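Long-range contacts in RmpD (Hexulose-6-phosphate synthase) (PDB 3EXR), which belongs to the orotidine 5'-phosphate decarboxylase/HUMPS family of TIM-barrel proteins and forms an assembly of two chains: residues N7-L12 against V33-T38; D84-I89 against G112-E117; S172-L177 against T192-R197. All blocks are in the same frame, centred on the assembly; numbering follows the deposited sequence.

Contact 1: residues N7-L12 against V33-T38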
ATOM      1  N   ASN A   7       8.729   4.914 -22.425  1.00 10.33           N
ATOM      2  CA  ASN A   7       7.891   5.987 -21.940  1.00 10.57           C
ATOM      3  C   ASN A   7       8.661   6.830 -20.935  1.00 10.26           C
ATOM      4  O   ASN A   7       9.544   6.333 -20.244  1.00 10.22           O
ATOM      5  CB  ASN A   7       6.665   5.421 -21.218  1.00 10.95           C
ATOM      6  CG  ASN A   7       5.662   4.747 -22.136  1.00 11.30           C
ATOM      7  OD1 ASN A   7       5.159   3.656 -21.803  1.00 14.44           O
ATOM      8  ND2 ASN A   7       5.314   5.389 -23.254  1.00 10.24           N
ATOM      9  N   LEU A   8       8.313   8.114 -20.867  1.00  9.86           N
ATOM     10  CA  LEU A   8       8.642   8.959 -19.755  1.00  9.79           C
ATOM     11  C   LEU A   8       7.391   9.082 -18.887  1.00  9.57           C
ATOM     12  O   LEU A   8       6.346   9.539 -19.354  1.00 10.03           O
ATOM     13  CB  LEU A   8       9.062  10.351 -20.224  1.00  9.89           C
ATOM     14  CG  LEU A   8       9.255  11.366 -19.086  1.00 10.11           C
ATOM     15  CD1 LEU A   8      10.195  10.872 -17.981  1.00 11.56           C
ATOM     16  CD2 LEU A   8       9.713  12.697 -19.605  1.00 10.67           C
ATOM     17  N   GLN A   9       7.532   8.690 -17.630  1.00  9.12           N
ATOM     18  CA  GLN A   9       6.463   8.764 -16.634  1.00  8.65           C
ATOM     19  C   GLN A   9       6.871   9.723 -15.539  1.00  9.18           C
ATOM     20  O   GLN A   9       8.021   9.715 -15.116  1.00  9.28           O
ATOM     21  CB  GLN A   9       6.190   7.375 -16.090  1.00  8.44           C
ATOM     22  CG  GLN A   9       5.268   7.311 -14.917  1.00  8.00           C
ATOM     23  CD  GLN A   9       4.834   5.870 -14.614  1.00  9.30           C
ATOM     24  OE1 GLN A   9       4.716   5.070 -15.522  1.00  9.34           O
ATOM     25  NE2 GLN A   9       4.598   5.561 -13.354  1.00  8.14           N
ATOM     26  N   VAL A  10       5.915  10.525 -15.062  1.00  9.44           N
ATOM     27  CA  VAL A  10       6.147  11.368 -13.888  1.00  9.66           C
ATOM     28  C   VAL A  10       5.308  10.871 -12.712  1.00  9.32           C
ATOM     29  O   VAL A  10       4.100  10.668 -12.846  1.00  9.39           O
ATOM     30  CB  VAL A  10       5.846  12.883 -14.142  1.00  9.67           C
ATOM     31  CG1 VAL A  10       4.374  13.122 -14.509  1.00 11.86           C
ATOM     32  CG2 VAL A  10       6.201  13.707 -12.935  1.00 10.84           C
ATOM     33  N   ALA A  11       5.990  10.618 -11.604  1.00  8.74           N
ATOM     34  CA  ALA A  11       5.354  10.249 -10.353  1.00  9.36           C
ATOM     35  C   ALA A  11       5.051  11.516  -9.576  1.00  9.21           C
ATOM     36  O   ALA A  11       5.914  12.388  -9.431  1.00  9.99           O
ATOM     37  CB  ALA A  11       6.306   9.357  -9.534  1.00 10.36           C
ATOM     38  N   LEU A  12       3.835  11.584  -9.041  1.00  8.49           N
ATOM     39  CA  LEU A  12       3.394  12.651  -8.132  1.00  8.80           C
ATOM     40  C   LEU A  12       3.233  12.086  -6.727  1.00  8.65           C
ATOM     41  O   LEU A  12       2.247  11.411  -6.412  1.00  8.05           O
ATOM     42  CB  LEU A  12       2.094  13.282  -8.612  1.00  9.46           C
ATOM     43  CG  LEU A  12       1.974  13.558 -10.109  1.00  9.25           C
ATOM     44  CD1 LEU A  12       0.520  13.729 -10.477  1.00 10.04           C
ATOM     45  CD2 LEU A  12       2.833  14.774 -10.481  1.00 10.87           C
ATOM     46  N   VAL A  33       3.205   9.289 -19.435  1.00  9.98           N
ATOM     47  CA  VAL A  33       2.416   8.670 -18.356  1.00  8.79           C
ATOM     48  C   VAL A  33       2.455   9.564 -17.097  1.00  9.63           C
ATOM     49  O   VAL A  33       3.524  10.064 -16.726  1.00  8.63           O
ATOM     50  CB  VAL A  33       2.994   7.277 -17.958  1.00  9.24           C
ATOM     51  CG1 VAL A  33       2.111   6.550 -16.989  1.00  8.03           C
ATOM     52  CG2 VAL A  33       3.313   6.403 -19.181  1.00  7.52           C
ATOM     53  N   ILE A  34       1.298   9.769 -16.470  1.00  9.11           N
ATOM     54  CA  ILE A  34       1.202  10.540 -15.216  1.00  9.71           C
ATOM     55  C   ILE A  34       0.700   9.621 -14.113  1.00  8.34           C
ATOM     56  O   ILE A  34      -0.306   8.935 -14.272  1.00  8.59           O
ATOM     57  CB  ILE A  34       0.254  11.761 -15.355  1.00 10.18           C
ATOM     58  CG1 ILE A  34       0.743  12.670 -16.474  1.00 11.84           C
ATOM     59  CG2 ILE A  34       0.208  12.550 -14.057  1.00 10.93           C
ATOM     60  CD1 ILE A  34      -0.241  13.645 -16.931  1.00 13.11           C
ATOM     61  N   GLU A  35       1.399   9.631 -12.984  1.00  7.65           N
ATOM     62  CA  GLU A  35       1.147   8.680 -11.892  1.00  7.67           C
ATOM     63  C   GLU A  35       0.774   9.416 -10.602  1.00  7.49           C
ATOM     64  O   GLU A  35       1.517  10.266 -10.117  1.00  7.62           O
ATOM     65  CB  GLU A  35       2.379   7.804 -11.628  1.00  7.18           C
ATOM     66  CG  GLU A  35       2.280   6.953 -10.367  1.00  8.23           C
ATOM     67  CD  GLU A  35       3.463   6.020 -10.197  1.00  9.58           C
ATOM     68  OE1 GLU A  35       4.587   6.363 -10.644  1.00  9.99           O
ATOM     69  OE2 GLU A  35       3.271   4.906  -9.647  1.00 11.76           O
ATOM     70  N   ALA A  36      -0.394   9.080 -10.067  1.00  6.88           N
ATOM     71  CA  ALA A  36      -0.783   9.494  -8.731  1.00  7.86           C
ATOM     72  C   ALA A  36      -0.117   8.555  -7.738  1.00  7.61           C
ATOM     73  O   ALA A  36      -0.524   7.379  -7.611  1.00  7.24           O
ATOM     74  CB  ALA A  36      -2.308   9.410  -8.583  1.00  7.86           C
ATOM     75  N   GLY A  37       0.908   9.044  -7.045  1.00  7.67           N
ATOM     76  CA  GLY A  37       1.698   8.191  -6.181  1.00  8.28           C
ATOM     77  C   GLY A  37       0.996   7.803  -4.889  1.00  7.31           C
ATOM     78  O   GLY A  37       0.072   8.484  -4.448  1.00  7.96           O
ATOM     79  N   THR A  38       1.456   6.720  -4.251  1.00  7.87           N
ATOM     80  CA  THR A  38       0.782   6.177  -3.064  1.00  7.55           C
ATOM     81  C   THR A  38       0.716   7.201  -1.937  1.00  7.78           C
ATOM     82  O   THR A  38      -0.310   7.325  -1.268  1.00  8.13           O
ATOM     83  CB  THR A  38       1.517   4.944  -2.522  1.00  7.95           C
ATOM     84  OG1 THR A  38       1.923   4.095  -3.605  1.00  8.69           O
ATOM     85  CG2 THR A  38       0.610   4.151  -1.610  1.00  7.78           C
TER
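Val33 opens the pairing of these two parallel strands by straddling two residues of 7-12. The Val33 and Asn7 side chains cross at about a right angle, Val33 CG2 4.0 Å from Asn7 CB, and Val33 CG1 rests against the amide end of Gln9, 3.3 Å from OE1. Its backbone ties in at both ends, N to Leu8 O and O to Val10 N.

Ile34 turns to the other side of the sheet. Its CG2 meets Leu12 CD1 at 3.8 Å, while CG1 lies more loosely against Val10 CG1. Helix 17-27 packs on this side through Val27, Ala23 and Ala24, completing the beta-alpha-beta unit that opens the TIM barrel.

Glu35 returns to the barrel interior. Its N and O bond Val10 O and Leu12 N, and its extended side chain leaves with CG anti to the backbone N (chi1 170°). The equally extended Gln9 reaches it there: NE2 donates to Glu35 OE1 at 2.8 Å. The acceptor lies in the amide plane, but the bond reaches the carboxylate from above, 74° out of its plane. Beyond Ala36, Gly37 N binds Leu12 O at 2.8 Å, and Gly37 then takes the N-cap position of the helix that starts at Thr38.

Chemically, the side toward helix 17-27 is aliphatic, while the interior mixes Val33 and Ala11 with a polar pair: Gln9 grips one oxygen of Glu35, and the other lies close to the Asp64 carboxylate.

Contact 2: residues D84-I89 against G112-E117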
ATOM      1  N   ASP A  84      -5.687   3.982 -15.970  1.00  9.75           N
ATOM      2  CA  ASP A  84      -5.311   2.920 -16.908  1.00  8.55           C
ATOM      3  C   ASP A  84      -4.568   1.770 -16.235  1.00  8.56           C
ATOM      4  O   ASP A  84      -4.906   0.593 -16.430  1.00  8.65           O
ATOM      5  CB  ASP A  84      -4.439   3.513 -18.015  1.00  9.17           C
ATOM      6  CG  ASP A  84      -5.195   4.517 -18.873  1.00  8.39           C
ATOM      7  OD1 ASP A  84      -6.321   4.201 -19.363  1.00 10.43           O
ATOM      8  OD2 ASP A  84      -4.669   5.624 -19.088  1.00 11.26           O
ATOM      9  N   TRP A  85      -3.559   2.118 -15.439  1.00  8.70           N
ATOM     10  CA  TRP A  85      -2.712   1.157 -14.761  1.00  8.77           C
ATOM     11  C   TRP A  85      -2.872   1.339 -13.275  1.00  9.31           C
ATOM     12  O   TRP A  85      -3.022   2.452 -12.817  1.00  9.60           O
ATOM     13  CB  TRP A  85      -1.244   1.350 -15.107  1.00  8.94           C
ATOM     14  CG  TRP A  85      -0.944   1.203 -16.572  1.00  9.55           C
ATOM     15  CD1 TRP A  85      -1.741   0.626 -17.512  1.00  9.95           C
ATOM     16  CD2 TRP A  85       0.230   1.656 -17.259  1.00 11.49           C
ATOM     17  NE1 TRP A  85      -1.134   0.682 -18.743  1.00 11.09           N
ATOM     18  CE2 TRP A  85       0.077   1.308 -18.619  1.00 10.83           C
ATOM     19  CE3 TRP A  85       1.393   2.329 -16.861  1.00 11.52           C
ATOM     20  CZ2 TRP A  85       1.043   1.605 -19.579  1.00 11.51           C
ATOM     21  CZ3 TRP A  85       2.362   2.637 -17.824  1.00 10.13           C
ATOM     22  CH2 TRP A  85       2.172   2.279 -19.165  1.00  9.41           C
ATOM     23  N   MET A  86      -2.862   0.228 -12.546  1.00  9.75           N
ATOM     24  CA  MET A  86      -2.813   0.270 -11.087  1.00  9.16           C
ATOM     25  C   MET A  86      -1.681  -0.622 -10.586  1.00  8.78           C
ATOM     26  O   MET A  86      -1.455  -1.725 -11.123  1.00  8.81           O
ATOM     27  CB  MET A  86      -4.127  -0.198 -10.471  1.00  9.42           C
ATOM     28  CG  MET A  86      -4.201   0.080  -8.986  1.00  8.28           C
ATOM     29  SD  MET A  86      -5.640  -0.555  -8.135  1.00 11.61           S
ATOM     30  CE  MET A  86      -5.265  -2.310  -7.945  1.00 10.86           C
ATOM     31  N   THR A  87      -0.992  -0.178  -9.537  1.00  8.01           N
ATOM     32  CA  THR A  87       0.003  -1.026  -8.901  1.00  8.07           C
ATOM     33  C   THR A  87      -0.573  -1.951  -7.830  1.00  8.82           C
ATOM     34  O   THR A  87      -1.452  -1.574  -7.033  1.00  8.15           O
ATOM     35  CB  THR A  87       1.175  -0.209  -8.300  1.00  7.90           C
ATOM     36  OG1 THR A  87       0.689   0.705  -7.315  1.00  8.77           O
ATOM     37  CG2 THR A  87       1.906   0.624  -9.385  1.00  7.70           C
ATOM     38  N   CYS A  88      -0.027  -3.170  -7.785  1.00  8.95           N
ATOM     39  CA  CYS A  88      -0.195  -4.067  -6.641  1.00  8.90           C
ATOM     40  C   CYS A  88       1.180  -4.305  -6.071  1.00  9.06           C
ATOM     41  O   CYS A  88       2.156  -4.482  -6.837  1.00 10.28           O
ATOM     42  CB  CYS A  88      -0.744  -5.420  -7.067  1.00  9.81           C
ATOM     43  SG  CYS A  88      -2.505  -5.496  -7.381  1.00 10.57           S
ATOM     44  N   ILE A  89       1.271  -4.297  -4.741  1.00  8.96           N
ATOM     45  CA  ILE A  89       2.507  -4.676  -4.072  1.00  9.68           C
ATOM     46  C   ILE A  89       2.767  -6.163  -4.368  1.00  9.80           C
ATOM     47  O   ILE A  89       1.838  -6.955  -4.518  1.00  9.59           O
ATOM     48  CB  ILE A  89       2.418  -4.339  -2.536  1.00 10.31           C
ATOM     49  CG1 ILE A  89       3.800  -4.419  -1.852  1.00  9.89           C
ATOM     50  CG2 ILE A  89       1.367  -5.164  -1.823  1.00 11.13           C
ATOM     51  CD1 ILE A  89       4.781  -3.366  -2.386  1.00 10.09           C
ATOM     52  N   GLY A 112      -6.563  -1.135 -19.552  1.00 12.92           N
ATOM     53  CA  GLY A 112      -6.499  -1.574 -18.157  1.00 12.40           C
ATOM     54  C   GLY A 112      -5.470  -2.646 -17.859  1.00 11.52           C
ATOM     55  O   GLY A 112      -5.485  -3.710 -18.474  1.00 11.96           O
ATOM     56  N   GLU A 113      -4.580  -2.368 -16.907  1.00 10.47           N
ATOM     57  CA  GLU A 113      -3.520  -3.290 -16.533  1.00 10.06           C
ATOM     58  C   GLU A 113      -3.097  -3.125 -15.084  1.00  9.84           C
ATOM     59  O   GLU A 113      -3.223  -2.021 -14.508  1.00 10.82           O
ATOM     60  CB  GLU A 113      -2.264  -3.018 -17.376  1.00 10.18           C
ATOM     61  CG  GLU A 113      -2.343  -3.385 -18.848  1.00 11.98           C
ATOM     62  CD  GLU A 113      -0.964  -3.545 -19.455  1.00 13.70           C
ATOM     63  OE1 GLU A 113      -0.145  -4.315 -18.899  1.00 14.86           O
ATOM     64  OE2 GLU A 113      -0.706  -2.885 -20.476  1.00 16.72           O
ATOM     65  N   ILE A 114      -2.545  -4.212 -14.545  1.00  8.60           N
ATOM     66  CA  ILE A 114      -1.890  -4.243 -13.249  1.00  8.75           C
ATOM     67  C   ILE A 114      -0.366  -4.225 -13.445  1.00  9.15           C
ATOM     68  O   ILE A 114       0.183  -4.793 -14.417  1.00 10.01           O
ATOM     69  CB  ILE A 114      -2.356  -5.479 -12.437  1.00  8.17           C
ATOM     70  CG1 ILE A 114      -3.880  -5.469 -12.299  1.00  8.41           C
ATOM     71  CG2 ILE A 114      -1.680  -5.556 -11.066  1.00  8.66           C
ATOM     72  CD1 ILE A 114      -4.478  -4.256 -11.654  1.00  9.53           C
ATOM     73  N   GLN A 115       0.302  -3.529 -12.526  1.00  8.89           N
ATOM     74  CA  GLN A 115       1.767  -3.481 -12.458  1.00  8.38           C
ATOM     75  C   GLN A 115       2.183  -3.965 -11.078  1.00  8.70           C
ATOM     76  O   GLN A 115       1.621  -3.527 -10.084  1.00  8.85           O
ATOM     77  CB  GLN A 115       2.263  -2.039 -12.622  1.00  7.58           C
ATOM     78  CG  GLN A 115       1.732  -1.265 -13.829  1.00  7.87           C
ATOM     79  CD  GLN A 115       2.300   0.137 -13.876  1.00  7.13           C
ATOM     80  OE1 GLN A 115       2.070   0.913 -12.936  1.00  8.36           O
ATOM     81  NE2 GLN A 115       3.105   0.446 -14.915  1.00  8.15           N
ATOM     82  N   VAL A 116       3.206  -4.814 -11.017  1.00  8.48           N
ATOM     83  CA  VAL A 116       3.713  -5.316  -9.751  1.00  9.11           C
ATOM     84  C   VAL A 116       4.879  -4.435  -9.261  1.00  8.88           C
ATOM     85  O   VAL A 116       5.943  -4.320  -9.889  1.00  9.11           O
ATOM     86  CB  VAL A 116       4.199  -6.757  -9.830  1.00  8.72           C
ATOM     87  CG1 VAL A 116       4.618  -7.249  -8.434  1.00 10.50           C
ATOM     88  CG2 VAL A 116       3.098  -7.677 -10.362  1.00  9.25           C
ATOM     89  N   GLU A 117       4.670  -3.840  -8.092  1.00  9.10           N
ATOM     90  CA  GLU A 117       5.676  -3.058  -7.374  1.00  8.86           C
ATOM     91  C   GLU A 117       6.610  -3.973  -6.594  1.00  9.17           C
ATOM     92  O   GLU A 117       6.168  -4.730  -5.741  1.00  9.37           O
ATOM     93  CB  GLU A 117       4.986  -2.043  -6.441  1.00  8.89           C
ATOM     94  CG  GLU A 117       4.598  -0.731  -7.145  1.00  8.98           C
ATOM     95  CD  GLU A 117       5.756   0.243  -7.358  1.00 11.08           C
ATOM     96  OE1 GLU A 117       6.907  -0.117  -7.052  1.00 11.99           O
ATOM     97  OE2 GLU A 117       5.518   1.373  -7.830  1.00 12.51           O
TER
HETATM   98  O   HOH W   1      -2.247  -0.648 -21.121  1.00 15.65           O
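Five backbone hydrogen bonds zip strand 85-89 to strand 113-117, from Glu113 N to Asp84 O at one end to Glu117 N to Cys88 O, 2.9 Å, at the other. The strands run parallel in unbroken register, and CA-H...O contacts such as Trp85 CA to Glu113 O, 3.2 Å, fill in between the N-H bonds. Helix 94-107 makes the crossover, so this is a beta-alpha-beta unit of the TIM barrel.

Apolar packing lies on the side facing that helix. Ile114 CG2 touches Cys88 SG at 3.8 Å and its CD1 comes up to Met86 CB; Ala100 of the helix closes over both Ile114 and Met86.

The opposite side is mixed: one indole among polar chains. The Trp85 side chain runs beside that of Glu113, whose CB is 3.7 Å from ring atom CD1. Gln115 crosses the indole obliquely, its NE2 3.2 Å from Trp85 CE3 and the amide plane turned 43° from the ring, while its hydrogen bond goes to Gln137. Further along, Glu117 CG lies against Thr87 CB at 3.7 Å. The Thr87 hydroxyl, held between backbone N and carbonyl carbon (chi1 60°), bonds Asp64 and Lys66 N.

Water carries the remaining polar link: it accepts from Trp85 NE1 at 2.9 Å, in the ring plane, and donates to Glu113 OE2 at 2.8 Å. The other oxygen of Glu113 forms a salt bridge with Arg170 and takes a hydrogen bond from Gln137.

The indole N-H is thus satisfied by water rather than directly by the carboxylate, and with Arg170 on its other oxygen Glu113 would be expected to stay ionised at this end of the barrel.

Contact 3: residues S172-L177 against T192-R197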
ATOM      1  N   SER A 172       9.379  -1.196 -15.775  1.00  9.00           N
ATOM      2  CA  SER A 172       9.589   0.203 -15.501  1.00  7.95           C
ATOM      3  C   SER A 172      10.692   0.324 -14.466  1.00  8.46           C
ATOM      4  O   SER A 172      10.772  -0.495 -13.545  1.00  9.29           O
ATOM      5  CB  SER A 172       8.322   0.835 -14.922  1.00  7.37           C
ATOM      6  OG  SER A 172       7.289   0.835 -15.846  1.00  8.89           O
ATOM      7  N   VAL A 173      11.564   1.328 -14.618  1.00  8.31           N
ATOM      8  CA  VAL A 173      12.582   1.568 -13.605  1.00  9.04           C
ATOM      9  C   VAL A 173      12.376   2.946 -12.968  1.00  9.46           C
ATOM     10  O   VAL A 173      11.855   3.878 -13.599  1.00  8.67           O
ATOM     11  CB  VAL A 173      14.036   1.434 -14.168  1.00  9.89           C
ATOM     12  CG1 VAL A 173      14.340   0.048 -14.651  1.00  9.66           C
ATOM     13  CG2 VAL A 173      14.263   2.433 -15.284  1.00  9.48           C
ATOM     14  N   THR A 174      12.798   3.065 -11.713  1.00  9.70           N
ATOM     15  CA  THR A 174      12.718   4.330 -10.989  1.00 11.37           C
ATOM     16  C   THR A 174      13.873   4.457 -10.038  1.00 11.14           C
ATOM     17  O   THR A 174      14.390   3.440  -9.548  1.00 11.56           O
ATOM     18  CB  THR A 174      11.379   4.453 -10.247  1.00 11.09           C
ATOM     19  OG1 THR A 174      11.237   5.788  -9.738  1.00 14.14           O
ATOM     20  CG2 THR A 174      11.283   3.517  -9.061  1.00 11.62           C
ATOM     21  N   GLY A 175      14.303   5.703  -9.800  1.00 11.27           N
ATOM     22  CA  GLY A 175      15.452   5.995  -8.939  1.00 11.96           C
ATOM     23  C   GLY A 175      16.716   6.215  -9.745  1.00 12.56           C
ATOM     24  O   GLY A 175      17.006   5.436 -10.632  1.00 13.42           O
ATOM     25  N   GLY A 176      17.451   7.298  -9.458  1.00 13.51           N
ATOM     26  CA  GLY A 176      18.753   7.502 -10.075  1.00 14.36           C
ATOM     27  C   GLY A 176      18.657   7.874 -11.539  1.00 15.28           C
ATOM     28  O   GLY A 176      19.589   7.619 -12.321  1.00 15.57           O
ATOM     29  N   LEU A 177      17.533   8.456 -11.942  1.00 15.04           N
ATOM     30  CA  LEU A 177      17.326   8.764 -13.343  1.00 15.81           C
ATOM     31  C   LEU A 177      17.492  10.245 -13.607  1.00 17.22           C
ATOM     32  O   LEU A 177      16.875  11.070 -12.947  1.00 18.06           O
ATOM     33  CB  LEU A 177      15.948   8.329 -13.802  1.00 14.85           C
ATOM     34  CG  LEU A 177      15.596   6.871 -13.529  1.00 14.52           C
ATOM     35  CD1 LEU A 177      14.217   6.638 -14.077  1.00 14.38           C
ATOM     36  CD2 LEU A 177      16.605   5.924 -14.133  1.00 13.75           C
ATOM     37  N   THR A 192       9.397   1.791 -19.423  1.00  9.66           N
ATOM     38  CA  THR A 192       9.115   3.118 -18.917  1.00  9.88           C
ATOM     39  C   THR A 192      10.170   3.563 -17.934  1.00  9.33           C
ATOM     40  O   THR A 192      10.590   2.767 -17.079  1.00  9.64           O
ATOM     41  CB  THR A 192       7.748   3.139 -18.192  1.00  9.87           C
ATOM     42  OG1 THR A 192       6.694   2.818 -19.107  1.00 10.02           O
ATOM     43  CG2 THR A 192       7.450   4.539 -17.632  1.00 11.09           C
ATOM     44  N   PHE A 193      10.581   4.829 -18.046  1.00  8.92           N
ATOM     45  CA  PHE A 193      11.442   5.479 -17.044  1.00  9.28           C
ATOM     46  C   PHE A 193      10.539   6.376 -16.172  1.00  9.19           C
ATOM     47  O   PHE A 193       9.851   7.247 -16.701  1.00  9.10           O
ATOM     48  CB  PHE A 193      12.520   6.327 -17.711  1.00  9.22           C
ATOM     49  CG  PHE A 193      13.594   5.499 -18.376  1.00 10.36           C
ATOM     50  CD1 PHE A 193      14.633   4.951 -17.625  1.00 11.82           C
ATOM     51  CD2 PHE A 193      13.540   5.233 -19.734  1.00 11.26           C
ATOM     52  CE1 PHE A 193      15.622   4.159 -18.251  1.00 12.20           C
ATOM     53  CE2 PHE A 193      14.526   4.457 -20.350  1.00 12.45           C
ATOM     54  CZ  PHE A 193      15.554   3.926 -19.607  1.00 12.44           C
ATOM     55  N   ILE A 194      10.538   6.168 -14.852  1.00  9.22           N
ATOM     56  CA  ILE A 194       9.666   6.935 -13.943  1.00  9.53           C
ATOM     57  C   ILE A 194      10.516   7.984 -13.232  1.00  9.73           C
ATOM     58  O   ILE A 194      11.356   7.638 -12.410  1.00 10.09           O
ATOM     59  CB  ILE A 194       9.014   6.038 -12.885  1.00  9.32           C
ATOM     60  CG1 ILE A 194       8.227   4.889 -13.523  1.00  9.61           C
ATOM     61  CG2 ILE A 194       8.126   6.890 -11.978  1.00 10.84           C
ATOM     62  CD1 ILE A 194       7.754   3.850 -12.493  1.00 10.98           C
ATOM     63  N   ALA A 195      10.298   9.250 -13.575  1.00 10.02           N
ATOM     64  CA  ALA A 195      10.960  10.366 -12.941  1.00 10.95           C
ATOM     65  C   ALA A 195       9.976  11.007 -11.982  1.00 11.24           C
ATOM     66  O   ALA A 195       8.775  10.739 -12.036  1.00 13.02           O
ATOM     67  CB  ALA A 195      11.433  11.378 -13.982  1.00 11.40           C
ATOM     68  N   GLY A 196      10.489  11.833 -11.089  1.00 10.86           N
ATOM     69  CA  GLY A 196       9.673  12.538 -10.112  1.00 10.60           C
ATOM     70  C   GLY A 196      10.174  13.962  -9.894  1.00 11.73           C
ATOM     71  O   GLY A 196      10.101  14.792 -10.801  1.00 11.63           O
ATOM     72  N   ARG A 197      10.627  14.241  -8.679  1.00 12.92           N
ATOM     73  CA  ARG A 197      11.033  15.590  -8.269  1.00 14.94           C
ATOM     74  C   ARG A 197      12.194  16.176  -9.072  1.00 14.59           C
ATOM     75  O   ARG A 197      12.267  17.383  -9.263  1.00 14.44           O
ATOM     76  CB  ARG A 197      11.332  15.597  -6.768  1.00 15.68           C
ATOM     77  CG  ARG A 197      10.072  15.368  -5.895  1.00 19.17           C
ATOM     78  CD  ARG A 197      10.422  15.307  -4.421  1.00 24.44           C
ATOM     79  NE  ARG A 197      10.420  16.631  -3.792  1.00 29.30           N
ATOM     80  CZ  ARG A 197      11.108  16.946  -2.690  1.00 32.02           C
ATOM     81  NH1 ARG A 197      11.860  16.032  -2.083  1.00 33.26           N
ATOM     82  NH2 ARG A 197      11.036  18.181  -2.188  1.00 32.19           N
TER
HETATM   83  O   HOH W   2      13.254   8.226 -10.579  1.00 16.42           O
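Val173 sets its CG2 obliquely against the Phe193 ring, 3.5 Å from CD1, the two side chains running side by side out of the last two strands of a TIM barrel. With CG1 anti to the carbonyl carbon (chi1 -63°), CG2 sits between the backbone N and the carbonyl carbon, on the side of the Phe193 ring. Leu177, from the loop after strand 170-174, folds back and crosses Phe193 at about a right angle, with CD1 at the ring edge, in plane, and 4.0 Å from Phe193 CD1. Phe185 adds an edge-to-face partner, and helix 205-220 packs on the same aromatic group through Phe212 and Ile216.

On the barrel interior, Ser172 OG lies 3.3 Å from Thr192 CB, and the tip of Ile194, CD1, reaches Ser172 CB at 3.9 Å. The parallel backbones are joined by Val173 N to Thr192 O and by Ile194 N to Val173 O, the latter at 2.9 Å and almost straight.

Past this point the strands part as the chain turns through Gly175, whose backbone angles would press a CB against the carbonyl O of Thr174. Here a water bridges them, accepting from Gly175 N at 2.8 Å and donating to Ile194 O at 2.7 Å.

The three contacts follow one another along the chain and sample a single closed sheet of eight parallel strands: contact 1 joins the first and second, contact 2 the fourth and fifth, contact 3 the seventh and eighth. Contacts 1 and 3 are neighbours, their centres about 9 Å apart, because strand 192-195 pairs with strand 7-12: Gln9 O to Ala195 N and Ala11 N to Ala195 O, both 2.8 Å, are probable hydrogen bonds that close the barrel. Contact 2 lies about 12 Å from contact 1 and 16 Å from contact 3, centre to centre. Trp85 CZ3 packs on Val33 CG1 and Gln9 OE1 inside the barrel, so contacts 1 and 2 touch although strand 60-67 separates their strands.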